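Local coordinates for protein afamin (Homo sapiens, PDB 6FAK) that carries hydrophobic molecules in body fluids, binds vitamin E and keeps lipid-modified Wnt proteins soluble and active, at residues Phe329-Thr334 with Ile352-Lys357; Glu36-Glu41 with Leu83-His87; Tyr191-Phe195 with Gln291-Asn295; Asn551-Val556 with Phe569-Pro574. All coordinates share one frame. Residue numbers count along the deposited sequence, not the author numbering.

How the contacts relate
Afamin illustrates how a mainly helical, disulfide-linked carrier uses side-chain contacts between its helices. Followed from the N terminus, the contacts come in series, with none nested or crossed. Contact 2 closes a 41-residue, largely helical excursion in the first albumin repeat. Contact 3 spans the longest interval, 95 residues, and joins two helices of the second repeat's pocket region. Contact 1, in the same repeat, closes a short helix-to-helix connection, its centre about 28 Å from that of contact 3. Contact 4 does likewise in the third repeat, across only 12 residues. Contacts 1 and 2 lie on opposite sides of the molecule, with centres about 48 Å apart.

Contact 1 (Phe329-Thr334 with Ile352-Lys357); sequences FFAKFT and IVQIYK
Two successive helices in the second albumin repeat meet through aromatic side chains. Segments 329-334 and 352-357 are both α-helical; their axes approach to 10.5 Å at 135° between N-to-C directions, midway between perpendicular and antiparallel. Thr334 and Val353 have the nearest CA atoms, 6.5 Å apart. Among the aromatic contacts, Phe333 and Tyr356, both with chi1 t, point toward the opposite helix and stack face to face, centroids 4.3 Å apart and planes at 24°. Phe330, chi1 m, completes the cluster: its CE1 lies 3.7 Å from Tyr356 CD2, with the ring planes at 83°. Phe329 places CZ 3.6 Å from Tyr356 OH and CE2 3.7 Å from Tyr356 CE2. A CH-pi contact sets Lys357 CB over the Phe330 face, 4.2 Å from the centroid. Aliphatic groups add Ile352 CG2, 4.0 Å from Phe333 CZ, and Val353 CG2, 4.1 Å from Phe333 CD2 and 3.2 Å from Thr334 OG1. Of the polar groups, Thr334 OG1 donates to Phe330 O of its own helix at 2.7 Å and Tyr356 OH bonds Phe312 O outside the pair. With both hydroxyls so engaged and no hydrogen bond between the segments, the pairing rests on ring stacking and apolar burial.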
loop_
_atom_site.group_PDB
_atom_site.type_symbol
_atom_site.label_atom_id
_atom_site.label_comp_id
_atom_site.label_asym_id
_atom_site.label_seq_id
_atom_site.Cartn_x
_atom_site.Cartn_y
_atom_site.Cartn_z
ATOM N N PHE A 329 23.280 -4.625 -17.800
ATOM C CA PHE A 329 24.144 -5.495 -17.018
ATOM C C PHE A 329 23.542 -5.706 -15.586
ATOM O O PHE A 329 23.473 -6.815 -15.083
ATOM C CB PHE A 329 25.532 -4.835 -16.897
ATOM C CG PHE A 329 26.446 -5.525 -15.934
ATOM C CD1 PHE A 329 27.123 -6.656 -16.318
ATOM C CD2 PHE A 329 26.614 -5.049 -14.667
ATOM C CE1 PHE A 329 27.924 -7.345 -15.420
ATOM C CE2 PHE A 329 27.420 -5.729 -13.752
ATOM C CZ PHE A 329 28.063 -6.874 -14.147
ATOM N N PHE A 330 23.186 -4.601 -14.920
ATOM C CA PHE A 330 22.512 -4.705 -13.592
ATOM C C PHE A 330 21.098 -5.334 -13.616
ATOM O O PHE A 330 20.697 -6.011 -12.651
ATOM C CB PHE A 330 22.567 -3.363 -12.817
ATOM C CG PHE A 330 23.969 -2.965 -12.406
ATOM C CD1 PHE A 330 24.690 -3.744 -11.528
ATOM C CD2 PHE A 330 24.571 -1.812 -12.915
ATOM C CE1 PHE A 330 26.005 -3.404 -11.191
ATOM C CE2 PHE A 330 25.852 -1.460 -12.585
ATOM C CZ PHE A 330 26.589 -2.270 -11.733
ATOM N N ALA A 331 20.347 -5.093 -14.674
ATOM C CA ALA A 331 19.084 -5.834 -14.876
ATOM C C ALA A 331 19.292 -7.348 -14.948
ATOM O O ALA A 331 18.547 -8.114 -14.328
ATOM C CB ALA A 331 18.347 -5.340 -16.133
ATOM N N LYS A 332 20.312 -7.778 -15.710
ATOM C CA LYS A 332 20.648 -9.182 -15.788
ATOM C C LYS A 332 21.116 -9.754 -14.432
ATOM O O LYS A 332 20.754 -10.878 -14.062
ATOM C CB LYS A 332 21.712 -9.456 -16.845
ATOM C CG LYS A 332 21.720 -10.926 -17.238
ATOM C CD LYS A 332 22.537 -11.205 -18.472
ATOM C CE LYS A 332 22.163 -12.576 -19.091
ATOM N NZ LYS A 332 21.775 -13.650 -18.128
ATOM N N PHE A 333 21.934 -9.007 -13.710
ATOM C CA PHE A 333 22.309 -9.403 -12.344
ATOM C C PHE A 333 21.062 -9.565 -11.450
ATOM O O PHE A 333 20.902 -10.574 -10.776
ATOM C CB PHE A 333 23.278 -8.404 -11.697
ATOM C CG PHE A 333 23.544 -8.727 -10.255
ATOM C CD1 PHE A 333 24.387 -9.774 -9.913
ATOM C CD2 PHE A 333 22.870 -8.021 -9.233
ATOM C CE1 PHE A 333 24.595 -10.092 -8.575
ATOM C CE2 PHE A 333 23.088 -8.320 -7.906
ATOM C CZ PHE A 333 23.940 -9.354 -7.562
ATOM N N THR A 334 20.152 -8.607 -11.535
ATOM C CA THR A 334 18.973 -8.609 -10.707
ATOM C C THR A 334 18.107 -9.874 -11.048
ATOM O O THR A 334 17.684 -10.607 -10.166
ATOM C CB THR A 334 18.172 -7.302 -10.864
ATOM O OG1 THR A 334 18.991 -6.135 -10.608
ATOM C CG2 THR A 334 16.954 -7.351 -9.944
ATOM N N ILE A 352 21.074 -5.617 -2.307
ATOM C CA ILE A 352 22.118 -6.416 -2.923
ATOM C C ILE A 352 22.542 -5.845 -4.286
ATOM O O ILE A 352 23.748 -5.747 -4.581
ATOM C CB ILE A 352 21.725 -7.935 -2.951
ATOM C CG1 ILE A 352 21.800 -8.437 -1.502
ATOM C CG2 ILE A 352 22.644 -8.751 -3.876
ATOM C CD1 ILE A 352 21.127 -9.755 -1.278
ATOM N N VAL A 353 21.573 -5.415 -5.082
ATOM C CA VAL A 353 21.892 -4.819 -6.374
ATOM C C VAL A 353 22.732 -3.550 -6.169
ATOM O O VAL A 353 23.753 -3.359 -6.867
ATOM C CB VAL A 353 20.648 -4.529 -7.229
ATOM C CG1 VAL A 353 21.048 -3.810 -8.510
ATOM C CG2 VAL A 353 19.872 -5.810 -7.583
ATOM N N GLN A 354 22.343 -2.707 -5.211
ATOM C CA GLN A 354 23.090 -1.484 -4.945
ATOM C C GLN A 354 24.500 -1.735 -4.446
ATOM O O GLN A 354 25.461 -1.032 -4.834
ATOM C CB GLN A 354 22.343 -0.629 -3.914
ATOM C CG GLN A 354 22.984 0.718 -3.642
ATOM C CD GLN A 354 22.970 1.586 -4.895
ATOM O OE1 GLN A 354 21.902 1.782 -5.499
ATOM N NE2 GLN A 354 24.145 2.054 -5.324
ATOM N N ILE A 355 24.616 -2.670 -3.519
ATOM C CA ILE A 355 25.932 -3.085 -3.015
ATOM C C ILE A 355 26.827 -3.592 -4.143
ATOM O O ILE A 355 28.000 -3.267 -4.170
ATOM C CB ILE A 355 25.794 -4.097 -1.907
ATOM C CG1 ILE A 355 25.310 -3.339 -0.667
ATOM C CG2 ILE A 355 27.110 -4.805 -1.587
ATOM C CD1 ILE A 355 24.757 -4.263 0.371
ATOM N N TYR A 356 26.260 -4.399 -5.034
ATOM C CA TYR A 356 27.015 -4.904 -6.199
ATOM C C TYR A 356 27.472 -3.726 -7.072
ATOM O O TYR A 356 28.634 -3.672 -7.504
ATOM C CB TYR A 356 26.181 -5.939 -6.976
ATOM C CG TYR A 356 26.919 -6.631 -8.098
ATOM C CD1 TYR A 356 28.129 -7.269 -7.858
ATOM C CD2 TYR A 356 26.426 -6.618 -9.385
ATOM C CE1 TYR A 356 28.828 -7.923 -8.854
ATOM C CE2 TYR A 356 27.117 -7.288 -10.409
ATOM C CZ TYR A 356 28.340 -7.909 -10.128
ATOM O OH TYR A 356 29.086 -8.522 -11.149
ATOM N N LYS A 357 26.566 -2.807 -7.366
ATOM C CA LYS A 357 26.903 -1.612 -8.122
ATOM C C LYS A 357 28.017 -0.739 -7.485
ATOM O O LYS A 357 28.983 -0.370 -8.171
ATOM C CB LYS A 357 25.647 -0.783 -8.340
ATOM C CG LYS A 357 25.842 0.531 -9.051
ATOM C CD LYS A 357 24.453 1.178 -9.257
ATOM C CE LYS A 357 24.569 2.482 -10.037
ATOM N NZ LYS A 357 23.234 3.140 -10.143
#

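Contact 2 (Glu36-Glu41 with Leu83-His87); sequences EATFEE and LPQKH
His87 lays one face of its imidazole over the backbone of Glu36 and Ala37, with CE1 3.4 Å from Glu36 O and NE2 3.7 Å from Ala37 CA. Its chi1 is m, and it is the first residue to leave helical angles after the short helix 83-86, although His87 N still bonds Leu83 O at 3.0 Å. The nearest CA atoms are those of Glu36 and His87, 6.5 Å apart. Segment 36-41 runs extended through Ala37 and Thr38 before helix 39-58 begins. Glu41, in its first turn with chi1 m and chi2 t, receives His87 NE2 on OE1 at 2.8 Å and Lys86 NZ on OE2 at 2.7 Å, the latter a salt bridge reached by an all-t lysine. Leu83 CD1 packs 3.4 Å from Glu41 CD. A water bridges Glu36 OE1 (2.7 Å) and His87 O (2.9 Å); Glu36 OE2 pairs with Lys109. Thr38 N donates to Glu41 OE1 at 3.0 Å, and Glu41 N returns a weak bond to Thr38 OG1 at 3.4 Å. This reciprocal pair is a capping box with Thr38 (chi1 p) as N-cap, whose glutamate also makes a His-carboxylate hydrogen bond to the neighbouring helix end.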
loop_
_atom_site.group_PDB
_atom_site.type_symbol
_atom_site.label_atom_id
_atom_site.label_comp_id
_atom_site.label_asym_id
_atom_site.label_seq_id
_atom_site.Cartn_x
_atom_site.Cartn_y
_atom_site.Cartn_z
ATOM N N GLU A 36 -14.555 14.855 -2.906
ATOM C CA GLU A 36 -15.668 15.640 -2.315
ATOM C C GLU A 36 -16.943 15.581 -3.139
ATOM O O GLU A 36 -18.012 15.975 -2.635
ATOM C CB GLU A 36 -15.291 17.137 -2.143
ATOM C CG GLU A 36 -13.976 17.383 -1.431
ATOM C CD GLU A 36 -12.696 17.249 -2.346
ATOM O OE1 GLU A 36 -12.809 16.854 -3.558
ATOM O OE2 GLU A 36 -11.564 17.543 -1.833
ATOM N N ALA A 37 -16.871 15.125 -4.392
ATOM C CA ALA A 37 -18.064 15.061 -5.241
ATOM C C ALA A 37 -19.148 14.130 -4.673
ATOM O O ALA A 37 -18.842 13.070 -4.070
ATOM C CB ALA A 37 -17.725 14.678 -6.664
ATOM N N THR A 38 -20.409 14.566 -4.839
ATOM C CA THR A 38 -21.571 13.882 -4.325
ATOM C C THR A 38 -21.962 12.794 -5.311
ATOM O O THR A 38 -21.533 12.787 -6.464
ATOM C CB THR A 38 -22.785 14.860 -4.146
ATOM O OG1 THR A 38 -23.119 15.438 -5.419
ATOM C CG2 THR A 38 -22.447 16.007 -3.182
ATOM N N PHE A 39 -22.802 11.883 -4.864
ATOM C CA PHE A 39 -23.320 10.813 -5.736
ATOM C C PHE A 39 -24.187 11.303 -6.896
ATOM O O PHE A 39 -24.134 10.740 -7.991
ATOM C CB PHE A 39 -24.056 9.718 -4.941
ATOM C CG PHE A 39 -24.356 8.496 -5.767
ATOM C CD1 PHE A 39 -23.370 7.557 -6.031
ATOM C CD2 PHE A 39 -25.611 8.339 -6.377
ATOM C CE1 PHE A 39 -23.633 6.449 -6.821
ATOM C CE2 PHE A 39 -25.884 7.231 -7.166
ATOM C CZ PHE A 39 -24.885 6.277 -7.387
ATOM N N GLU A 40 -24.957 12.354 -6.668
ATOM C CA GLU A 40 -25.717 12.988 -7.750
ATOM C C GLU A 40 -24.804 13.495 -8.850
ATOM O O GLU A 40 -25.116 13.372 -10.050
ATOM C CB GLU A 40 -26.569 14.148 -7.222
ATOM C CG GLU A 40 -27.745 13.687 -6.374
ATOM C CD GLU A 40 -28.684 14.817 -5.954
ATOM O OE1 GLU A 40 -29.789 14.495 -5.454
ATOM O OE2 GLU A 40 -28.329 16.012 -6.110
ATOM N N GLU A 41 -23.676 14.089 -8.446
ATOM C CA GLU A 41 -22.681 14.557 -9.409
ATOM C C GLU A 41 -22.110 13.391 -10.236
ATOM O O GLU A 41 -21.943 13.521 -11.444
ATOM C CB GLU A 41 -21.616 15.437 -8.713
ATOM C CG GLU A 41 -22.202 16.755 -8.160
ATOM C CD GLU A 41 -21.312 17.517 -7.157
ATOM O OE1 GLU A 41 -20.358 16.969 -6.558
ATOM O OE2 GLU A 41 -21.566 18.728 -6.959
ATOM N N LEU A 83 -18.727 23.138 -10.906
ATOM C CA LEU A 83 -18.132 22.000 -10.179
ATOM C C LEU A 83 -16.661 22.221 -9.808
ATOM O O LEU A 83 -16.286 21.963 -8.655
ATOM C CB LEU A 83 -18.346 20.719 -10.985
ATOM C CG LEU A 83 -17.980 19.396 -10.305
ATOM C CD1 LEU A 83 -19.140 18.863 -9.474
ATOM C CD2 LEU A 83 -17.585 18.381 -11.352
ATOM N N PRO A 84 -15.817 22.718 -10.745
ATOM C CA PRO A 84 -14.403 22.960 -10.358
ATOM C C PRO A 84 -14.284 23.955 -9.204
ATOM O O PRO A 84 -13.518 23.750 -8.254
ATOM C CB PRO A 84 -13.776 23.512 -11.636
ATOM C CG PRO A 84 -14.586 22.897 -12.705
ATOM C CD PRO A 84 -15.989 22.935 -12.191
ATOM N N GLN A 85 -15.092 24.998 -9.254
ATOM C CA GLN A 85 -15.119 26.017 -8.205
ATOM C C GLN A 85 -15.722 25.450 -6.900
ATOM O O GLN A 85 -15.210 25.710 -5.819
ATOM C CB GLN A 85 -15.931 27.219 -8.694
ATOM C CG GLN A 85 -15.273 27.926 -9.892
ATOM C CD GLN A 85 -15.613 27.351 -11.279
ATOM O OE1 GLN A 85 -16.373 26.382 -11.434
ATOM N NE2 GLN A 85 -15.039 27.949 -12.290
ATOM N N LYS A 86 -16.774 24.646 -7.009
ATOM C CA LYS A 86 -17.392 24.064 -5.833
ATOM C C LYS A 86 -16.411 23.161 -5.028
ATOM O O LYS A 86 -16.375 23.232 -3.786
ATOM C CB LYS A 86 -18.600 23.250 -6.252
ATOM C CG LYS A 86 -19.363 22.643 -5.103
ATOM C CD LYS A 86 -20.625 21.966 -5.579
ATOM C CE LYS A 86 -21.248 21.156 -4.456
ATOM N NZ LYS A 86 -22.384 20.341 -4.975
ATOM N N HIS A 87 -15.605 22.349 -5.737
ATOM C CA HIS A 87 -14.703 21.392 -5.083
ATOM C C HIS A 87 -13.245 21.782 -5.184
ATOM O O HIS A 87 -12.350 20.950 -5.003
ATOM C CB HIS A 87 -14.953 20.002 -5.615
ATOM C CG HIS A 87 -16.356 19.515 -5.410
ATOM N ND1 HIS A 87 -16.962 19.488 -4.174
ATOM C CD2 HIS A 87 -17.253 19.005 -6.278
ATOM C CE1 HIS A 87 -18.181 18.988 -4.286
ATOM N NE2 HIS A 87 -18.387 18.692 -5.560
HETATM O O HOH W 1 -11.392 18.291 -5.397
#

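Contact 3 (Tyr191-Phe195 with Gln291-Asn295); sequences YLKAF and QCIIN
Both segments, 191-195 and 291-295, are α-helical, and their axes stay 13.7 Å apart at closest approach with 72° between directions. Even the nearest CA atoms, those of Phe195 and Gln291, are 9.9 Å apart, so long side chains must bridge the gap. Tyr191 (chi1 t) and Phe195 (chi1 m), one turn apart, both point across. Tyr191 OH donates to Gln291 OE1 at 3.0 Å, and that same oxygen sits over one face of the Phe195 ring, 3.8 Å from CE2. At the ring's edge, Phe195 CZ meets Ile294 CG2 at 3.6 Å and Asn295 ND2 at 3.7 Å. Asn295 ND2 donates to Gln291 O at 2.6 Å, folding this side chain back on its own helix, and lies 3.7 Å from Tyr191 CE1. Phe195 and segment 291-295 fall in the pocket region for hydrophobic ligands, Tyr191 just ahead of it. Helix 154-171 packs beside it, Thr156 bonding Gln291 OE1; Met264 of helix 253-268 touches Ile293 and Ile294, while the Cys292-Cys281 disulfide tethers helix 288-295.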
loop_
_atom_site.group_PDB
_atom_site.type_symbol
_atom_site.label_atom_id
_atom_site.label_comp_id
_atom_site.label_asym_id
_atom_site.label_seq_id
_atom_site.Cartn_x
_atom_site.Cartn_y
_atom_site.Cartn_z
ATOM N N TYR A 191 -7.962 -7.964 1.501
ATOM C CA TYR A 191 -7.481 -7.971 0.135
ATOM C C TYR A 191 -7.286 -6.517 -0.358
ATOM O O TYR A 191 -6.212 -6.105 -0.845
ATOM C CB TYR A 191 -8.483 -8.688 -0.729
ATOM C CG TYR A 191 -8.057 -8.817 -2.148
ATOM C CD1 TYR A 191 -7.195 -9.831 -2.523
ATOM C CD2 TYR A 191 -8.523 -7.941 -3.126
ATOM C CE1 TYR A 191 -6.803 -9.979 -3.838
ATOM C CE2 TYR A 191 -8.134 -8.075 -4.453
ATOM C CZ TYR A 191 -7.268 -9.091 -4.807
ATOM O OH TYR A 191 -6.856 -9.260 -6.122
ATOM N N LEU A 192 -8.341 -5.737 -0.164
ATOM C CA LEU A 192 -8.343 -4.348 -0.563
ATOM C C LEU A 192 -7.162 -3.612 0.134
ATOM O O LEU A 192 -6.380 -2.952 -0.531
ATOM C CB LEU A 192 -9.713 -3.699 -0.258
ATOM C CG LEU A 192 -9.702 -2.171 -0.363
ATOM C CD1 LEU A 192 -9.462 -1.763 -1.796
ATOM C CD2 LEU A 192 -10.992 -1.571 0.160
ATOM N N LYS A 193 -7.031 -3.761 1.442
ATOM C CA LYS A 193 -5.990 -3.054 2.180
ATOM C C LYS A 193 -4.587 -3.530 1.832
ATOM O O LYS A 193 -3.692 -2.679 1.699
ATOM C CB LYS A 193 -6.227 -3.084 3.680
ATOM C CG LYS A 193 -7.419 -2.252 4.152
ATOM C CD LYS A 193 -7.781 -1.021 3.297
ATOM C CE LYS A 193 -9.062 -0.353 3.808
ATOM N NZ LYS A 193 -9.366 0.943 3.139
ATOM N N ALA A 194 -4.403 -4.827 1.605
ATOM C CA ALA A 194 -3.109 -5.334 1.138
ATOM C C ALA A 194 -2.682 -4.778 -0.241
ATOM O O ALA A 194 -1.564 -4.289 -0.390
ATOM C CB ALA A 194 -3.087 -6.856 1.090
ATOM N N PHE A 195 -3.545 -4.903 -1.250
ATOM C CA PHE A 195 -3.267 -4.322 -2.562
ATOM C C PHE A 195 -3.087 -2.803 -2.598
ATOM O O PHE A 195 -2.169 -2.289 -3.254
ATOM C CB PHE A 195 -4.247 -4.774 -3.615
ATOM C CG PHE A 195 -3.915 -6.067 -4.209
ATOM C CD1 PHE A 195 -4.181 -7.237 -3.539
ATOM C CD2 PHE A 195 -3.341 -6.139 -5.444
ATOM C CE1 PHE A 195 -3.889 -8.474 -4.100
ATOM C CE2 PHE A 195 -3.011 -7.367 -6.015
ATOM C CZ PHE A 195 -3.298 -8.537 -5.336
ATOM N N GLN A 291 -6.021 -10.629 -11.248
ATOM C CA GLN A 291 -5.926 -10.624 -9.774
ATOM C C GLN A 291 -5.578 -12.066 -9.275
ATOM O O GLN A 291 -4.940 -12.230 -8.229
ATOM C CB GLN A 291 -7.215 -10.095 -9.098
ATOM C CG GLN A 291 -7.556 -8.590 -9.192
ATOM C CD GLN A 291 -6.403 -7.593 -9.006
ATOM O OE1 GLN A 291 -6.245 -6.982 -7.942
ATOM N NE2 GLN A 291 -5.628 -7.380 -10.071
ATOM N N CYS A 292 -6.002 -13.079 -10.042
ATOM C CA CYS A 292 -5.553 -14.471 -9.904
ATOM C C CYS A 292 -4.040 -14.618 -10.124
ATOM O O CYS A 292 -3.325 -15.044 -9.206
ATOM C CB CYS A 292 -6.293 -15.368 -10.907
ATOM S SG CYS A 292 -6.011 -17.146 -10.726
ATOM N N ILE A 293 -3.564 -14.263 -11.328
ATOM C CA ILE A 293 -2.140 -14.378 -11.690
ATOM C C ILE A 293 -1.295 -13.719 -10.626
ATOM O O ILE A 293 -0.290 -14.299 -10.218
ATOM C CB ILE A 293 -1.812 -13.814 -13.105
ATOM C CG1 ILE A 293 -2.240 -14.816 -14.188
ATOM C CG2 ILE A 293 -0.316 -13.521 -13.294
ATOM C CD1 ILE A 293 -2.379 -14.218 -15.579
ATOM N N ILE A 294 -1.724 -12.548 -10.141
ATOM C CA ILE A 294 -0.997 -11.840 -9.077
ATOM C C ILE A 294 -0.951 -12.649 -7.762
ATOM O O ILE A 294 0.055 -12.620 -7.052
ATOM C CB ILE A 294 -1.541 -10.395 -8.845
ATOM C CG1 ILE A 294 -1.275 -9.520 -10.081
ATOM C CG2 ILE A 294 -0.840 -9.728 -7.659
ATOM C CD1 ILE A 294 -1.916 -8.148 -10.053
ATOM N N ASN A 295 -2.030 -13.370 -7.457
ATOM C CA ASN A 295 -2.104 -14.222 -6.267
ATOM C C ASN A 295 -1.545 -15.640 -6.435
ATOM O O ASN A 295 -1.372 -16.328 -5.433
ATOM C CB ASN A 295 -3.558 -14.305 -5.762
ATOM C CG ASN A 295 -3.967 -13.080 -4.972
ATOM O OD1 ASN A 295 -3.919 -13.077 -3.740
ATOM N ND2 ASN A 295 -4.347 -12.021 -5.677
#

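Contact 4 (Asn551-Val556 with Phe569-Pro574); sequences NFANVV and FNEESP
Pro574, Phe552 and Val555 bury the most surface where helix 542-560 meets the end of helix 565-572. Segment 551-556 is helical throughout; segment 569-574 is helical to Glu572, then turns extended at Ser573 and Pro574, with psi near 155°. Val555 and Ser573 bring their CA atoms to 5.8 Å, the closest such pair. Pro574 points its C-gamma-endo ring toward the helix, where CG lies over the Phe552 face, 3.7 Å from the centroid and only 10° off the ring normal: a CH-pi contact. The same CG touches Asn551 CG at 3.6 Å. Phe552, chi1 m, also meets Phe569, with CD1 3.7 Å from Phe569 CZ, while Phe529 packs against it edge to face from outside the pair. Val555 (chi1 t) fits against the helix terminus, its CG2 3.3 Å from Glu572 O and its CG1 4.0 Å from Phe569 CD2. One turn of backbone hydrogen bonding closes that terminus, Ser573 N to Phe569 O at 2.7 Å. Beside Val555, Val556 CG2 reaches Phe569 CE2 at 3.6 Å. No hydrogen bond joins the segments, so the two parts of this third-repeat helical hairpin are joined through van der Waals and CH-pi contacts.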
loop_
_atom_site.group_PDB
_atom_site.type_symbol
_atom_site.label_atom_id
_atom_site.label_comp_id
_atom_site.label_asym_id
_atom_site.label_seq_id
_atom_site.Cartn_x
_atom_site.Cartn_y
_atom_site.Cartn_z
ATOM N N ASN A 551 0.433 0.966 33.820
ATOM C CA ASN A 551 -0.314 1.414 35.020
ATOM C C ASN A 551 -1.809 1.714 34.656
ATOM O O ASN A 551 -2.750 1.147 35.232
ATOM C CB ASN A 551 0.382 2.638 35.596
ATOM C CG ASN A 551 -0.073 2.994 37.008
ATOM O OD1 ASN A 551 -1.181 2.687 37.424
ATOM N ND2 ASN A 551 0.760 3.710 37.704
ATOM N N PHE A 552 -2.005 2.581 33.657
ATOM C CA PHE A 552 -3.327 2.903 33.136
ATOM C C PHE A 552 -4.081 1.647 32.711
ATOM O O PHE A 552 -5.269 1.505 33.019
ATOM C CB PHE A 552 -3.227 3.873 31.960
ATOM C CG PHE A 552 -3.156 5.306 32.335
ATOM C CD1 PHE A 552 -4.284 5.984 32.743
ATOM C CD2 PHE A 552 -1.979 6.025 32.147
ATOM C CE1 PHE A 552 -4.237 7.354 33.012
ATOM C CE2 PHE A 552 -1.907 7.383 32.431
ATOM C CZ PHE A 552 -3.045 8.059 32.858
ATOM N N ALA A 553 -3.385 0.720 32.048
ATOM C CA ALA A 553 -3.995 -0.536 31.568
ATOM C C ALA A 553 -4.495 -1.414 32.712
ATOM O O ALA A 553 -5.607 -1.963 32.646
ATOM C CB ALA A 553 -3.030 -1.341 30.714
ATOM N N ASN A 554 -3.652 -1.574 33.727
ATOM C CA ASN A 554 -4.045 -2.297 34.915
ATOM C C ASN A 554 -5.276 -1.648 35.575
ATOM O O ASN A 554 -6.213 -2.329 35.898
ATOM C CB ASN A 554 -2.859 -2.393 35.875
ATOM C CG ASN A 554 -3.161 -3.270 37.070
ATOM O OD1 ASN A 554 -3.594 -4.390 36.921
ATOM N ND2 ASN A 554 -2.900 -2.778 38.234
ATOM N N VAL A 555 -5.298 -0.329 35.710
ATOM C CA VAL A 555 -6.437 0.386 36.311
ATOM C C VAL A 555 -7.745 0.162 35.510
ATOM O O VAL A 555 -8.783 -0.156 36.092
ATOM C CB VAL A 555 -6.121 1.863 36.516
ATOM C CG1 VAL A 555 -7.353 2.661 36.848
ATOM C CG2 VAL A 555 -5.068 2.032 37.634
ATOM N N VAL A 556 -7.669 0.301 34.190
ATOM C CA VAL A 556 -8.784 -0.026 33.274
ATOM C C VAL A 556 -9.338 -1.434 33.461
ATOM O O VAL A 556 -10.541 -1.624 33.535
ATOM C CB VAL A 556 -8.343 0.127 31.791
ATOM C CG1 VAL A 556 -9.285 -0.606 30.839
ATOM C CG2 VAL A 556 -8.246 1.609 31.435
ATOM N N PHE A 569 -12.067 4.637 37.734
ATOM C CA PHE A 569 -10.931 5.088 36.936
ATOM C C PHE A 569 -10.329 6.401 37.419
ATOM O O PHE A 569 -9.113 6.502 37.576
ATOM C CB PHE A 569 -11.327 5.259 35.470
ATOM C CG PHE A 569 -10.158 5.553 34.578
ATOM C CD1 PHE A 569 -9.754 6.867 34.347
ATOM C CD2 PHE A 569 -9.440 4.517 33.997
ATOM C CE1 PHE A 569 -8.667 7.137 33.530
ATOM C CE2 PHE A 569 -8.353 4.785 33.177
ATOM C CZ PHE A 569 -7.966 6.096 32.948
ATOM N N ASN A 570 -11.177 7.402 37.643
ATOM C CA ASN A 570 -10.709 8.717 38.089
ATOM C C ASN A 570 -10.096 8.714 39.492
ATOM O O ASN A 570 -9.169 9.482 39.743
ATOM C CB ASN A 570 -11.821 9.771 37.989
ATOM C CG ASN A 570 -12.217 10.079 36.546
ATOM O OD1 ASN A 570 -11.432 9.902 35.607
ATOM N ND2 ASN A 570 -13.445 10.546 36.366
ATOM N N GLU A 571 -10.569 7.861 40.397
ATOM C CA GLU A 571 -9.875 7.732 41.700
ATOM C C GLU A 571 -8.603 6.865 41.676
ATOM O O GLU A 571 -7.664 7.147 42.415
ATOM C CB GLU A 571 -10.831 7.385 42.869
ATOM C CG GLU A 571 -11.637 6.086 42.791
ATOM C CD GLU A 571 -12.995 6.149 43.517
ATOM O OE1 GLU A 571 -13.505 7.246 43.841
ATOM O OE2 GLU A 571 -13.583 5.078 43.761
ATOM N N GLU A 572 -8.535 5.871 40.787
ATOM C CA GLU A 572 -7.397 4.930 40.771
ATOM C C GLU A 572 -6.354 5.142 39.668
ATOM O O GLU A 572 -5.266 4.581 39.772
ATOM C CB GLU A 572 -7.914 3.485 40.671
ATOM C CG GLU A 572 -8.868 3.069 41.782
ATOM C CD GLU A 572 -8.270 3.172 43.177
ATOM O OE1 GLU A 572 -7.038 3.232 43.314
ATOM O OE2 GLU A 572 -9.049 3.203 44.141
ATOM N N SER A 573 -6.675 5.896 38.608
ATOM C CA SER A 573 -5.717 6.052 37.506
ATOM C C SER A 573 -4.520 6.901 37.930
ATOM O O SER A 573 -4.612 7.692 38.855
ATOM C CB SER A 573 -6.387 6.668 36.276
ATOM O OG SER A 573 -6.715 8.008 36.528
ATOM N N PRO A 574 -3.383 6.735 37.263
ATOM C CA PRO A 574 -2.291 7.646 37.591
ATOM C C PRO A 574 -2.588 9.065 37.114
ATOM O O PRO A 574 -3.369 9.257 36.173
ATOM C CB PRO A 574 -1.082 7.039 36.874
ATOM C CG PRO A 574 -1.613 6.049 35.930
ATOM C CD PRO A 574 -2.963 5.636 36.384
#